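Local coordinates for protein kinase A regulatory subunit, putative (Trypanosoma cruzi, PDB 6FTF), which binds 7-cyano-7-deazainosine in two pockets and probably regulates, through its paired cyclic nucleotide-binding domains, a protein kinase A that does not respond to cAMP, at residues K19-P24 against V135-T140; L35-L40 against D53-A58; H42-S47 against L177-S182; G199-I204 against K258-H263. All blocks are in the same frame, centred on the assembly; numbering follows the deposited sequence.

Interaction 1 is the first to open, at residues 19-24, and closes a long loop on the strand-to-helix junction 135-140 of the first cyclic nucleotide-binding domain. Interaction 2 opens and closes within that loop, joining helices 30-42 and 51-60. The turn between those helices belongs to interaction 3, whose second segment, 177-182, lies beyond both closures; interaction 3 therefore crosses interactions 1 and 2 and joins that turn to the junction of helix 171-178 with strand 181-186. Interaction 4 follows all three in series and pairs two strands of the second domain. Ser182 O accepts a probable hydrogen bond from Lys258 N, linking interactions 3 and 4 through neighbouring strands of one sheet.

Interaction 1. Residues K19-P24 against V135-T140; sequences KLYQAP and VLDRDT
The capped N terminus of helix 138-145, where it leaves strand 130-137, receives Tyr21 and Pro24 from the loop segment 19-24. Asp137 sits at the N-cap: its OD2 accepts from Thr140 N at 2.9 Å, the donor standing 47° out of the carboxylate plane, while its OD1 offers the syn lone pair to the Thr140 hydroxyl, with OG1 to OD1 at 2.7 Å. Two bonds from one threonine thus fix the rotation of the carboxylate. Tyr21 has CG anti to its backbone N (chi1 175°), and the ring points its hydroxyl at this cap. Its OH lies 2.7 Å from Thr140 OG1, which stands at the ring edge and in its plane; water 1 is a second candidate for the phenol proton. That water also donates to Asp137 OD2, spanning the two segments. Asp139 O lies over the rim of one ring face, and Asp139 CB is 3.6 Å from Tyr21 OH. Beside the hydroxyl, Pro24 CD approaches Thr140 OG1 to 3.4 Å, and Pro24 CG reaches Asp137 OD1 at 3.8 Å. Ala23 CB touches both Thr140 OG1 and CG2 and continues onto Val56 of helix 51-60. The arrangement is a side-chain N-cap, placed where the last barrel strand of a cyclic nucleotide-binding domain passes into the following helix.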
loop_
_atom_site.group_PDB
_atom_site.type_symbol
_atom_site.label_atom_id
_atom_site.label_comp_id
_atom_site.label_asym_id
_atom_site.label_seq_id
_atom_site.Cartn_x
_atom_site.Cartn_y
_atom_site.Cartn_z
ATOM N N LYS A 19 -22.353 11.964 -4.557
ATOM C CA LYS A 19 -22.668 11.637 -5.944
ATOM C C LYS A 19 -23.037 12.871 -6.761
ATOM O O LYS A 19 -22.970 12.830 -7.995
ATOM C CB LYS A 19 -23.810 10.617 -5.989
ATOM N N LEU A 20 -23.430 13.959 -6.104
ATOM C CA LEU A 20 -23.773 15.199 -6.783
ATOM C C LEU A 20 -22.591 16.148 -6.894
ATOM O O LEU A 20 -22.752 17.248 -7.431
ATOM C CB LEU A 20 -24.917 15.899 -6.045
ATOM C CG LEU A 20 -26.209 15.095 -5.907
ATOM C CD1 LEU A 20 -27.224 15.875 -5.087
ATOM C CD2 LEU A 20 -26.787 14.731 -7.269
ATOM N N TYR A 21 -21.419 15.766 -6.383
ATOM C CA TYR A 21 -20.230 16.607 -6.459
ATOM C C TYR A 21 -19.509 16.370 -7.784
ATOM O O TYR A 21 -19.201 15.226 -8.137
ATOM C CB TYR A 21 -19.284 16.306 -5.291
ATOM C CG TYR A 21 -17.984 17.066 -5.387
ATOM C CD1 TYR A 21 -17.896 18.381 -4.974
ATOM C CD2 TYR A 21 -16.851 16.466 -5.920
ATOM C CE1 TYR A 21 -16.717 19.078 -5.077
ATOM C CE2 TYR A 21 -15.664 17.154 -6.022
ATOM C CZ TYR A 21 -15.605 18.463 -5.607
ATOM O OH TYR A 21 -14.447 19.186 -5.700
ATOM N N GLN A 22 -19.226 17.449 -8.501
ATOM C CA GLN A 22 -18.420 17.390 -9.714
ATOM C C GLN A 22 -17.050 17.986 -9.410
ATOM O O GLN A 22 -16.940 19.161 -9.051
ATOM C CB GLN A 22 -19.074 18.117 -10.897
ATOM C CG GLN A 22 -18.290 17.900 -12.214
ATOM C CD GLN A 22 -18.805 18.706 -13.399
ATOM O OE1 GLN A 22 -20.010 18.799 -13.631
ATOM N NE2 GLN A 22 -17.880 19.277 -14.169
ATOM N N ALA A 23 -16.015 17.184 -9.574
ATOM C CA ALA A 23 -14.671 17.673 -9.358
ATOM C C ALA A 23 -14.279 18.662 -10.451
ATOM O O ALA A 23 -14.750 18.568 -11.591
ATOM C CB ALA A 23 -13.697 16.506 -9.402
ATOM N N PRO A 24 -13.388 19.600 -10.147
ATOM C CA PRO A 24 -12.828 20.430 -11.213
ATOM C C PRO A 24 -12.053 19.571 -12.187
ATOM O O PRO A 24 -11.568 18.496 -11.847
ATOM C CB PRO A 24 -11.911 21.403 -10.471
ATOM C CG PRO A 24 -11.599 20.759 -9.205
ATOM C CD PRO A 24 -12.765 19.879 -8.848
ATOM N N VAL A 135 -1.354 18.408 -6.969
ATOM C CA VAL A 135 -2.072 18.958 -5.824
ATOM C C VAL A 135 -3.571 18.826 -6.025
ATOM O O VAL A 135 -4.107 19.219 -7.066
ATOM C CB VAL A 135 -1.686 20.425 -5.590
ATOM C CG1 VAL A 135 -2.249 20.927 -4.247
ATOM C CG2 VAL A 135 -0.175 20.597 -5.678
ATOM N N LEU A 136 -4.242 18.301 -5.003
ATOM C CA LEU A 136 -5.683 18.082 -5.004
ATOM C C LEU A 136 -6.340 18.962 -3.950
ATOM O O LEU A 136 -5.806 19.144 -2.857
ATOM C CB LEU A 136 -5.996 16.616 -4.694
ATOM C CG LEU A 136 -7.445 16.177 -4.856
ATOM C CD1 LEU A 136 -7.883 16.257 -6.309
ATOM C CD2 LEU A 136 -7.631 14.764 -4.345
ATOM N N ASP A 137 -7.499 19.511 -4.290
ATOM C CA ASP A 137 -8.255 20.354 -3.377
ATOM C C ASP A 137 -9.006 19.524 -2.338
ATOM O O ASP A 137 -9.318 18.346 -2.535
ATOM C CB ASP A 137 -9.242 21.210 -4.178
ATOM C CG ASP A 137 -10.353 20.381 -4.804
ATOM O OD1 ASP A 137 -10.102 19.707 -5.830
ATOM O OD2 ASP A 137 -11.476 20.376 -4.237
ATOM N N ARG A 138 -9.345 20.199 -1.237
ATOM C CA ARG A 138 -10.018 19.560 -0.109
ATOM C C ARG A 138 -11.346 18.938 -0.513
ATOM O O ARG A 138 -11.654 17.815 -0.108
ATOM C CB ARG A 138 -10.237 20.591 0.995
ATOM C CG ARG A 138 -11.113 20.131 2.147
ATOM C CD ARG A 138 -11.004 21.181 3.252
ATOM N NE ARG A 138 -11.719 20.886 4.485
ATOM C CZ ARG A 138 -11.684 21.685 5.549
ATOM N NH1 ARG A 138 -10.973 22.810 5.514
ATOM N NH2 ARG A 138 -12.353 21.366 6.646
ATOM N N ASP A 139 -12.176 19.669 -1.258
ATOM C CA ASP A 139 -13.518 19.162 -1.535
ATOM C C ASP A 139 -13.459 17.907 -2.387
ATOM O O ASP A 139 -14.213 16.958 -2.152
ATOM C CB ASP A 139 -14.388 20.231 -2.205
ATOM C CG ASP A 139 -14.820 21.340 -1.241
ATOM O OD1 ASP A 139 -14.630 21.191 -0.018
ATOM O OD2 ASP A 139 -15.368 22.361 -1.721
ATOM N N THR A 140 -12.557 17.860 -3.365
ATOM C CA THR A 140 -12.458 16.641 -4.147
ATOM C C THR A 140 -11.956 15.493 -3.289
ATOM O O THR A 140 -12.448 14.369 -3.408
ATOM C CB THR A 140 -11.575 16.838 -5.380
ATOM O OG1 THR A 140 -12.100 17.917 -6.156
ATOM C CG2 THR A 140 -11.561 15.602 -6.226
HETATM O O HOH W 1 -13.770 21.970 -5.710
#

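Interaction 2. Residues L35-L40 against D53-A58; sequences LITKLL and DIKVVA
The short helical segments 35-40 and 53-58 cross with an angle of 118° between their N-to-C directions, their axes 9.3 Å apart at closest approach. The nearest alpha carbons are those of Ile36 and Ala58, at 5.9 Å, and the small alanine side chain is met there by Ile36 CG2, 3.5 Å from Ala58 CB. That methyl is anti to the Ile36 backbone N. Together with the 3-10 turn that separates them, helices 30-42 and 51-60 match the helical N3A motif which precedes the barrel in regulatory-subunit domains of this family. Leu40 points toward the other helix and meets three of its residues. Its CG is anti to the carbonyl carbon (chi1 -61°), and an extended chi2 carries CD1 on to rest 3.5 Å from Ile54 O and 4.0 Å from Val57 CG1, close also to the Ala58 backbone N. Ile54 meets Thr37 and Leu40, one turn apart on helix 30-42, its CD1 reaching Leu40 CB. In the conformer given, Thr37 CG2 lies 3.8 Å from Ile54 CG2 and also touches Ala58 CB and Lys55 CG, while Thr37 OG1 bonds to Met33 O within its own helix, leaving apolar contact across the interface. Met61 packs against both Ile36 and Leu40.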
loop_
_atom_site.group_PDB
_atom_site.type_symbol
_atom_site.label_atom_id
_atom_site.label_comp_id
_atom_site.label_asym_id
_atom_site.label_seq_id
_atom_site.Cartn_x
_atom_site.Cartn_y
_atom_site.Cartn_z
ATOM N N LEU A 35 1.032 9.653 -16.247
ATOM C CA LEU A 35 1.946 9.916 -15.142
ATOM C C LEU A 35 1.192 10.022 -13.828
ATOM O O LEU A 35 1.545 9.378 -12.830
ATOM C CB LEU A 35 2.723 11.202 -15.440
ATOM C CG LEU A 35 3.775 11.668 -14.428
ATOM C CD1 LEU A 35 4.593 12.752 -15.056
ATOM C CD2 LEU A 35 3.218 12.199 -13.117
ATOM N N ILE A 36 0.150 10.842 -13.807
ATOM C CA ILE A 36 -0.559 11.098 -12.559
ATOM C C ILE A 36 -1.281 9.844 -12.102
ATOM O O ILE A 36 -1.254 9.490 -10.918
ATOM C CB ILE A 36 -1.537 12.271 -12.720
ATOM C CG1 ILE A 36 -0.798 13.546 -13.109
ATOM C CG2 ILE A 36 -2.299 12.471 -11.465
ATOM C CD1 ILE A 36 -1.697 14.596 -13.655
ATOM N N THR A 37 -1.941 9.139 -13.013
ATOM C CA THR A 37 -2.680 7.969 -12.558
ATOM C C THR A 37 -1.750 6.884 -12.046
ATOM O O THR A 37 -2.132 6.125 -11.142
ATOM C CB THR A 37 -3.600 7.419 -13.643
ATOM O OG1 THR A 37 -2.823 7.021 -14.778
ATOM C CG2 THR A 37 -4.649 8.456 -14.029
ATOM N N LYS A 38 -0.533 6.788 -12.584
ATOM C CA LYS A 38 0.418 5.849 -12.007
ATOM C C LYS A 38 0.772 6.233 -10.575
ATOM O O LYS A 38 0.836 5.366 -9.691
ATOM C CB LYS A 38 1.660 5.758 -12.882
ATOM C CG LYS A 38 2.615 4.641 -12.472
ATOM C CD LYS A 38 3.795 4.545 -13.430
ATOM C CE LYS A 38 3.326 4.489 -14.881
ATOM N NZ LYS A 38 2.449 3.314 -15.162
ATOM N N LEU A 39 0.973 7.523 -10.307
ATOM C CA LEU A 39 1.210 7.932 -8.928
ATOM C C LEU A 39 0.030 7.546 -8.044
ATOM O O LEU A 39 0.210 7.030 -6.934
ATOM C CB LEU A 39 1.439 9.439 -8.839
ATOM C CG LEU A 39 2.713 9.982 -9.504
ATOM C CD1 LEU A 39 2.689 11.499 -9.508
ATOM C CD2 LEU A 39 3.955 9.494 -8.798
ATOM N N LEU A 40 -1.184 7.802 -8.508
ATOM C CA LEU A 40 -2.352 7.539 -7.681
ATOM C C LEU A 40 -2.553 6.052 -7.433
ATOM O O LEU A 40 -2.931 5.655 -6.322
ATOM C CB LEU A 40 -3.588 8.126 -8.342
ATOM C CG LEU A 40 -3.605 9.629 -8.574
ATOM C CD1 LEU A 40 -4.935 9.931 -9.214
ATOM C CD2 LEU A 40 -3.387 10.375 -7.268
ATOM N N ASP A 53 -12.824 6.787 -11.404
ATOM C CA ASP A 53 -12.650 7.760 -10.331
ATOM C C ASP A 53 -11.197 8.190 -10.175
ATOM O O ASP A 53 -10.932 9.361 -9.877
ATOM C CB ASP A 53 -13.202 7.214 -9.020
ATOM C CG ASP A 53 -14.722 7.162 -9.006
ATOM O OD1 ASP A 53 -15.358 7.682 -9.957
ATOM O OD2 ASP A 53 -15.277 6.608 -8.034
ATOM N N ILE A 54 -10.246 7.271 -10.348
ATOM C CA ILE A 54 -8.825 7.639 -10.379
ATOM C C ILE A 54 -8.591 8.728 -11.413
ATOM O O ILE A 54 -7.862 9.697 -11.170
ATOM C CB ILE A 54 -7.950 6.397 -10.677
ATOM C CG1 ILE A 54 -7.874 5.469 -9.456
ATOM C CG2 ILE A 54 -6.542 6.811 -11.156
ATOM C CD1 ILE A 54 -7.044 6.004 -8.322
ATOM N N LYS A 55 -9.171 8.558 -12.605
ATOM C CA LYS A 55 -8.938 9.525 -13.667
ATOM C C LYS A 55 -9.640 10.854 -13.388
ATOM O O LYS A 55 -9.105 11.907 -13.749
ATOM C CB LYS A 55 -9.271 8.914 -15.028
ATOM C CG LYS A 55 -8.275 7.823 -15.400
ATOM C CD LYS A 55 -8.632 7.096 -16.684
ATOM C CE LYS A 55 -8.345 7.940 -17.907
ATOM N NZ LYS A 55 -8.677 7.205 -19.170
ATOM N N VAL A 56 -10.799 10.840 -12.723
ATOM C CA VAL A 56 -11.422 12.093 -12.293
ATOM C C VAL A 56 -10.501 12.840 -11.341
ATOM O O VAL A 56 -10.288 14.053 -11.466
ATOM C CB VAL A 56 -12.798 11.830 -11.645
ATOM C CG1 VAL A 56 -13.354 13.090 -11.009
ATOM C CG2 VAL A 56 -13.788 11.284 -12.664
ATOM N N VAL A 57 -9.969 12.133 -10.347
ATOM C CA VAL A 57 -9.081 12.753 -9.376
ATOM C C VAL A 57 -7.856 13.321 -10.081
ATOM O O VAL A 57 -7.449 14.461 -9.834
ATOM C CB VAL A 57 -8.712 11.738 -8.278
ATOM C CG1 VAL A 57 -7.612 12.276 -7.393
ATOM C CG2 VAL A 57 -9.937 11.400 -7.428
ATOM N N ALA A 58 -7.254 12.545 -10.983
ATOM C CA ALA A 58 -6.111 13.026 -11.753
ATOM C C ALA A 58 -6.444 14.299 -12.509
ATOM O O ALA A 58 -5.655 15.259 -12.516
ATOM C CB ALA A 58 -5.580 11.937 -12.681
#

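Interaction 3. Residues H42-S47 against L177-S182; sequences HNVLFS and LADALS
Val44 reaches across to the turn after helix 171-178, and its side chain can be traced outward from CB. CB itself lies 3.9 Å from Asp179 CB. With chi1 at -56°, CG1 is anti to the carbonyl carbon and meets Ala180 CB at 3.9 Å, while CG2, the other branch, rests 3.6 Å from Asp179 CB and 3.7 Å from Asp179 OD2. The Val44 and Asp179 side chains cross at about a right angle. Asp179 spends its charge on a salt bridge to Arg153, and Met266 and Cys267 of helix 264-268 also pack on Val44. Alongside, Ser47 OG donates to Val44 O at 2.8 Å, 32° from the carbonyl plane, and Ser47 OG stands 3.5 Å from Ala180 CA. Val44 O is gripped again by water 2, which donates at once to it and to Asp179 O, 2.7 Å away; no direct hydrogen bond joins the segments. An Asx turn, Leu45 N to Asn43 OD1, shapes the start of the first segment, and a type I turn from Ala178 to Leu181 shapes the second. Such a 3-10 turn between two helices is characteristic of the N3A motif, here packed on the second cyclic nucleotide-binding domain.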
loop_
_atom_site.group_PDB
_atom_site.type_symbol
_atom_site.label_atom_id
_atom_site.label_comp_id
_atom_site.label_asym_id
_atom_site.label_seq_id
_atom_site.Cartn_x
_atom_site.Cartn_y
_atom_site.Cartn_z
ATOM N N HIS A 42 -0.447 3.722 -7.115
ATOM C CA HIS A 42 0.521 3.144 -6.197
ATOM C C HIS A 42 0.514 3.806 -4.831
ATOM O O HIS A 42 1.268 3.384 -3.954
ATOM C CB HIS A 42 1.927 3.194 -6.807
ATOM C CG HIS A 42 2.075 2.286 -7.980
ATOM N ND1 HIS A 42 1.630 2.620 -9.242
ATOM C CD2 HIS A 42 2.562 1.026 -8.076
ATOM C CE1 HIS A 42 1.863 1.616 -10.069
ATOM N NE2 HIS A 42 2.431 0.637 -9.388
ATOM N N ASN A 43 -0.327 4.804 -4.616
ATOM C CA ASN A 43 -0.406 5.498 -3.339
ATOM C C ASN A 43 -1.622 5.015 -2.568
ATOM O O ASN A 43 -2.737 5.004 -3.093
ATOM C CB ASN A 43 -0.476 7.011 -3.560
ATOM C CG ASN A 43 -0.477 7.773 -2.263
ATOM O OD1 ASN A 43 -1.447 7.731 -1.511
ATOM N ND2 ASN A 43 0.604 8.490 -1.983
ATOM N N VAL A 44 -1.409 4.632 -1.313
ATOM C CA VAL A 44 -2.445 3.948 -0.548
ATOM C C VAL A 44 -3.709 4.770 -0.333
ATOM O O VAL A 44 -4.761 4.186 -0.040
ATOM C CB VAL A 44 -1.924 3.445 0.809
ATOM C CG1 VAL A 44 -0.723 2.548 0.625
ATOM C CG2 VAL A 44 -1.646 4.613 1.756
ATOM N N LEU A 45 -3.654 6.098 -0.434
ATOM C CA LEU A 45 -4.849 6.902 -0.200
ATOM C C LEU A 45 -5.916 6.687 -1.256
ATOM O O LEU A 45 -7.071 7.057 -1.025
ATOM C CB LEU A 45 -4.492 8.385 -0.181
ATOM C CG LEU A 45 -3.601 8.831 0.971
ATOM C CD1 LEU A 45 -3.098 10.241 0.749
ATOM C CD2 LEU A 45 -4.324 8.730 2.307
ATOM N N PHE A 46 -5.562 6.103 -2.397
ATOM C CA PHE A 46 -6.476 5.919 -3.521
ATOM C C PHE A 46 -6.773 4.450 -3.788
ATOM O O PHE A 46 -7.338 4.118 -4.832
ATOM C CB PHE A 46 -5.900 6.605 -4.763
ATOM C CG PHE A 46 -5.464 8.022 -4.504
ATOM C CD1 PHE A 46 -6.344 9.079 -4.604
ATOM C CD2 PHE A 46 -4.178 8.279 -4.104
ATOM C CE1 PHE A 46 -5.927 10.369 -4.332
ATOM C CE2 PHE A 46 -3.754 9.565 -3.828
ATOM C CZ PHE A 46 -4.627 10.601 -3.935
ATOM N N SER A 47 -6.450 3.577 -2.834
ATOM C CA SER A 47 -6.409 2.138 -3.059
ATOM C C SER A 47 -7.714 1.572 -3.597
ATOM O O SER A 47 -7.686 0.613 -4.381
ATOM C CB SER A 47 -6.087 1.400 -1.761
ATOM O OG SER A 47 -4.794 1.708 -1.309
ATOM N N LEU A 177 -0.467 1.083 5.975
ATOM C CA LEU A 177 -0.784 -0.268 5.527
ATOM C C LEU A 177 -2.293 -0.501 5.554
ATOM O O LEU A 177 -2.874 -1.036 4.603
ATOM C CB LEU A 177 -0.021 -1.274 6.391
ATOM C CG LEU A 177 -0.383 -2.730 6.168
ATOM C CD1 LEU A 177 -0.125 -3.195 4.748
ATOM C CD2 LEU A 177 0.378 -3.581 7.148
ATOM N N ALA A 178 -2.946 -0.127 6.656
ATOM C CA ALA A 178 -4.386 -0.339 6.774
ATOM C C ALA A 178 -5.144 0.299 5.614
ATOM O O ALA A 178 -6.167 -0.242 5.156
ATOM C CB ALA A 178 -4.908 0.222 8.095
ATOM N N ASP A 179 -4.685 1.471 5.146
ATOM C CA ASP A 179 -5.338 2.172 4.038
ATOM C C ASP A 179 -5.460 1.301 2.793
ATOM O O ASP A 179 -6.331 1.547 1.959
ATOM C CB ASP A 179 -4.520 3.417 3.658
ATOM C CG ASP A 179 -4.681 4.589 4.611
ATOM O OD1 ASP A 179 -5.779 4.761 5.192
ATOM O OD2 ASP A 179 -3.700 5.359 4.755
ATOM N N ALA A 180 -4.570 0.330 2.621
ATOM C CA ALA A 180 -4.492 -0.498 1.421
ATOM C C ALA A 180 -5.047 -1.902 1.629
ATOM O O ALA A 180 -4.992 -2.714 0.697
ATOM C CB ALA A 180 -3.044 -0.572 0.921
ATOM N N LEU A 181 -5.605 -2.218 2.799
ATOM C CA LEU A 181 -6.066 -3.571 3.089
ATOM C C LEU A 181 -7.561 -3.720 2.866
ATOM O O LEU A 181 -8.352 -2.807 3.116
ATOM C CB LEU A 181 -5.757 -3.962 4.533
ATOM C CG LEU A 181 -4.285 -4.092 4.898
ATOM C CD1 LEU A 181 -4.150 -4.358 6.384
ATOM C CD2 LEU A 181 -3.604 -5.175 4.110
ATOM N N SER A 182 -7.936 -4.912 2.417
ATOM C CA SER A 182 -9.310 -5.376 2.435
ATOM C C SER A 182 -9.312 -6.766 3.039
ATOM O O SER A 182 -8.261 -7.327 3.324
ATOM C CB SER A 182 -9.939 -5.365 1.033
ATOM O OG SER A 182 -9.280 -6.278 0.180
HETATM O O HOH W 2 -7.289 3.930 1.087
#

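Interaction 4. Residues G199-I204 against K258-H263; sequences GEWLYI and KLNRRH
Backbone hydrogen bonds pair strands 201-204 and 258-260 as antiparallel neighbours, 156° apart in direction. Leu202 and Leu259 form the hydrogen-bonded pair: Leu202 N donates to Leu259 O at 2.9 Å, and Leu259 N returns one to Leu202 O at 2.8 Å. Past the strand end, Arg261 N reaches Glu200 O. In the jelly-roll barrel of the second cyclic nucleotide-binding domain these strands are neighbours in a four-stranded sheet; the two leucines turn to one face, touching helix 264-268, while Trp201, Tyr203, Lys258 and Asn260 occupy the other. The aromatic contacts lie on that second face. In the conformer given, Lys258, extended beyond CG, lays CE 3.4 Å from the centroid of the six-membered ring of Trp201, and its NZ makes a cation-pi contact at 4.3 Å from that centroid, 11° off the normal. In this conformer NZ also forms a salt bridge to Glu184 and donates to water 4, which lies doubtfully close to Tyr203 OH. The opposite indole face receives Asn260 ND2 toward its rim, the amide standing steeply to the ring (83°). Among polar side chains, Asn260 ND2 donates to the anti lone pair of Glu200 OE2 at 2.9 Å, in its own amide plane. Asn260 OD1 accepts from Arg262 N, an Asx turn, and from water 3, which also donates to Glu200 OE2.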
loop_
_atom_site.group_PDB
_atom_site.type_symbol
_atom_site.label_atom_id
_atom_site.label_comp_id
_atom_site.label_asym_id
_atom_site.label_seq_id
_atom_site.Cartn_x
_atom_site.Cartn_y
_atom_site.Cartn_z
ATOM N N GLY A 199 0.606 -13.716 -9.179
ATOM C CA GLY A 199 1.056 -13.429 -7.842
ATOM C C GLY A 199 0.959 -11.944 -7.566
ATOM O O GLY A 199 1.944 -11.202 -7.595
ATOM N N GLU A 200 -0.265 -11.528 -7.296
ATOM C CA GLU A 200 -0.679 -10.141 -7.225
ATOM C C GLU A 200 -1.056 -9.737 -5.808
ATOM O O GLU A 200 -1.274 -8.540 -5.549
ATOM C CB GLU A 200 -1.864 -9.989 -8.209
ATOM C CG GLU A 200 -2.978 -9.004 -7.926
ATOM C CD GLU A 200 -3.462 -8.335 -9.190
ATOM O OE1 GLU A 200 -3.548 -9.042 -10.215
ATOM O OE2 GLU A 200 -3.761 -7.124 -9.166
ATOM N N TRP A 201 -1.100 -10.688 -4.878
ATOM C CA TRP A 201 -1.751 -10.474 -3.598
ATOM C C TRP A 201 -0.932 -11.023 -2.442
ATOM O O TRP A 201 -0.460 -12.163 -2.483
ATOM C CB TRP A 201 -3.099 -11.181 -3.590
ATOM C CG TRP A 201 -4.068 -10.651 -4.598
ATOM C CD1 TRP A 201 -4.481 -11.260 -5.753
ATOM C CD2 TRP A 201 -4.774 -9.412 -4.520
ATOM N NE1 TRP A 201 -5.413 -10.467 -6.394
ATOM C CE2 TRP A 201 -5.609 -9.329 -5.655
ATOM C CE3 TRP A 201 -4.797 -8.369 -3.591
ATOM C CZ2 TRP A 201 -6.436 -8.229 -5.895
ATOM C CZ3 TRP A 201 -5.622 -7.275 -3.833
ATOM C CH2 TRP A 201 -6.439 -7.226 -4.966
ATOM N N LEU A 202 -0.806 -10.218 -1.399
ATOM C CA LEU A 202 -0.187 -10.617 -0.148
ATOM C C LEU A 202 -1.285 -10.696 0.899
ATOM O O LEU A 202 -2.146 -9.813 0.977
ATOM C CB LEU A 202 0.902 -9.620 0.263
ATOM C CG LEU A 202 1.721 -9.907 1.518
ATOM C CD1 LEU A 202 3.106 -9.261 1.424
ATOM C CD2 LEU A 202 1.008 -9.410 2.756
ATOM N N TYR A 203 -1.274 -11.760 1.685
ATOM C CA TYR A 203 -2.306 -12.019 2.677
ATOM C C TYR A 203 -1.666 -12.090 4.052
ATOM O O TYR A 203 -0.641 -12.758 4.230
ATOM C CB TYR A 203 -3.005 -13.354 2.387
ATOM C CG TYR A 203 -3.712 -13.414 1.057
ATOM C CD1 TYR A 203 -3.034 -13.783 -0.083
ATOM C CD2 TYR A 203 -5.050 -13.092 0.942
ATOM C CE1 TYR A 203 -3.673 -13.826 -1.302
ATOM C CE2 TYR A 203 -5.692 -13.129 -0.272
ATOM C CZ TYR A 203 -5.001 -13.494 -1.383
ATOM O OH TYR A 203 -5.643 -13.538 -2.620
ATOM N N ILE A 204 -2.271 -11.419 5.024
ATOM C CA ILE A 204 -1.899 -11.563 6.423
ATOM C C ILE A 204 -3.025 -12.332 7.083
ATOM O O ILE A 204 -4.198 -11.963 6.948
ATOM C CB ILE A 204 -1.688 -10.205 7.103
ATOM C CG1 ILE A 204 -0.719 -9.329 6.299
ATOM C CG2 ILE A 204 -1.210 -10.427 8.519
ATOM C CD1 ILE A 204 -0.579 -7.911 6.835
ATOM N N LYS A 258 -5.775 -8.474 2.997
ATOM C CA LYS A 258 -5.260 -8.654 1.645
ATOM C C LYS A 258 -4.690 -7.330 1.144
ATOM O O LYS A 258 -5.358 -6.290 1.234
ATOM C CB LYS A 258 -6.482 -9.083 0.801
ATOM C CG LYS A 258 -6.314 -9.377 -0.663
ATOM C CD LYS A 258 -7.639 -9.877 -1.221
ATOM C CE LYS A 258 -7.512 -10.289 -2.683
ATOM N NZ LYS A 258 -8.790 -10.794 -3.223
ATOM N N LEU A 259 -3.477 -7.374 0.592
ATOM C CA LEU A 259 -2.766 -6.222 0.058
ATOM C C LEU A 259 -2.381 -6.476 -1.397
ATOM O O LEU A 259 -1.801 -7.517 -1.717
ATOM C CB LEU A 259 -1.490 -6.056 0.870
ATOM C CG LEU A 259 -0.569 -4.936 0.437
ATOM C CD1 LEU A 259 -1.166 -3.569 0.736
ATOM C CD2 LEU A 259 0.789 -5.063 1.106
ATOM N N ASN A 260 -2.677 -5.530 -2.274
ATOM C CA ASN A 260 -2.263 -5.664 -3.663
ATOM C C ASN A 260 -0.794 -5.306 -3.860
ATOM O O ASN A 260 -0.256 -4.400 -3.226
ATOM C CB ASN A 260 -3.140 -4.797 -4.563
ATOM C CG ASN A 260 -2.958 -5.129 -6.032
ATOM O OD1 ASN A 260 -2.150 -4.522 -6.734
ATOM N ND2 ASN A 260 -3.658 -6.144 -6.487
ATOM N N ARG A 261 -0.174 -5.995 -4.819
ATOM C CA ARG A 261 1.228 -5.780 -5.142
ATOM C C ARG A 261 1.540 -4.325 -5.459
ATOM O O ARG A 261 2.637 -3.868 -5.167
ATOM C CB ARG A 261 1.619 -6.687 -6.311
ATOM C CG ARG A 261 3.086 -6.784 -6.572
ATOM C CD ARG A 261 3.335 -7.824 -7.636
ATOM N NE ARG A 261 4.747 -7.982 -7.912
ATOM C CZ ARG A 261 5.228 -8.832 -8.824
ATOM N NH1 ARG A 261 4.405 -9.594 -9.532
ATOM N NH2 ARG A 261 6.531 -8.902 -9.033
ATOM N N ARG A 262 0.598 -3.591 -6.051
ATOM C CA ARG A 262 0.888 -2.202 -6.407
ATOM C C ARG A 262 1.142 -1.324 -5.191
ATOM O O ARG A 262 1.747 -0.256 -5.337
ATOM C CB ARG A 262 -0.223 -1.607 -7.274
ATOM C CG ARG A 262 -1.571 -1.476 -6.609
ATOM C CD ARG A 262 -2.716 -1.359 -7.640
ATOM N NE ARG A 262 -4.075 -1.466 -7.073
ATOM C CZ ARG A 262 -4.891 -0.439 -6.835
ATOM N NH1 ARG A 262 -4.511 0.811 -7.080
ATOM N NH2 ARG A 262 -6.100 -0.651 -6.342
ATOM N N HIS A 263 0.705 -1.749 -4.005
ATOM C CA HIS A 263 0.891 -0.988 -2.778
ATOM C C HIS A 263 1.999 -1.545 -1.909
ATOM O O HIS A 263 2.282 -0.984 -0.844
ATOM C CB HIS A 263 -0.416 -0.965 -2.006
ATOM C CG HIS A 263 -1.520 -0.306 -2.754
ATOM N ND1 HIS A 263 -2.720 -0.922 -3.006
ATOM C CD2 HIS A 263 -1.578 0.910 -3.361
ATOM C CE1 HIS A 263 -3.488 -0.108 -3.711
ATOM N NE2 HIS A 263 -2.810 1.005 -3.950
HETATM O O HOH W 3 -1.446 -5.001 -9.281
HETATM O O HOH W 4 -8.051 -13.453 -3.241
#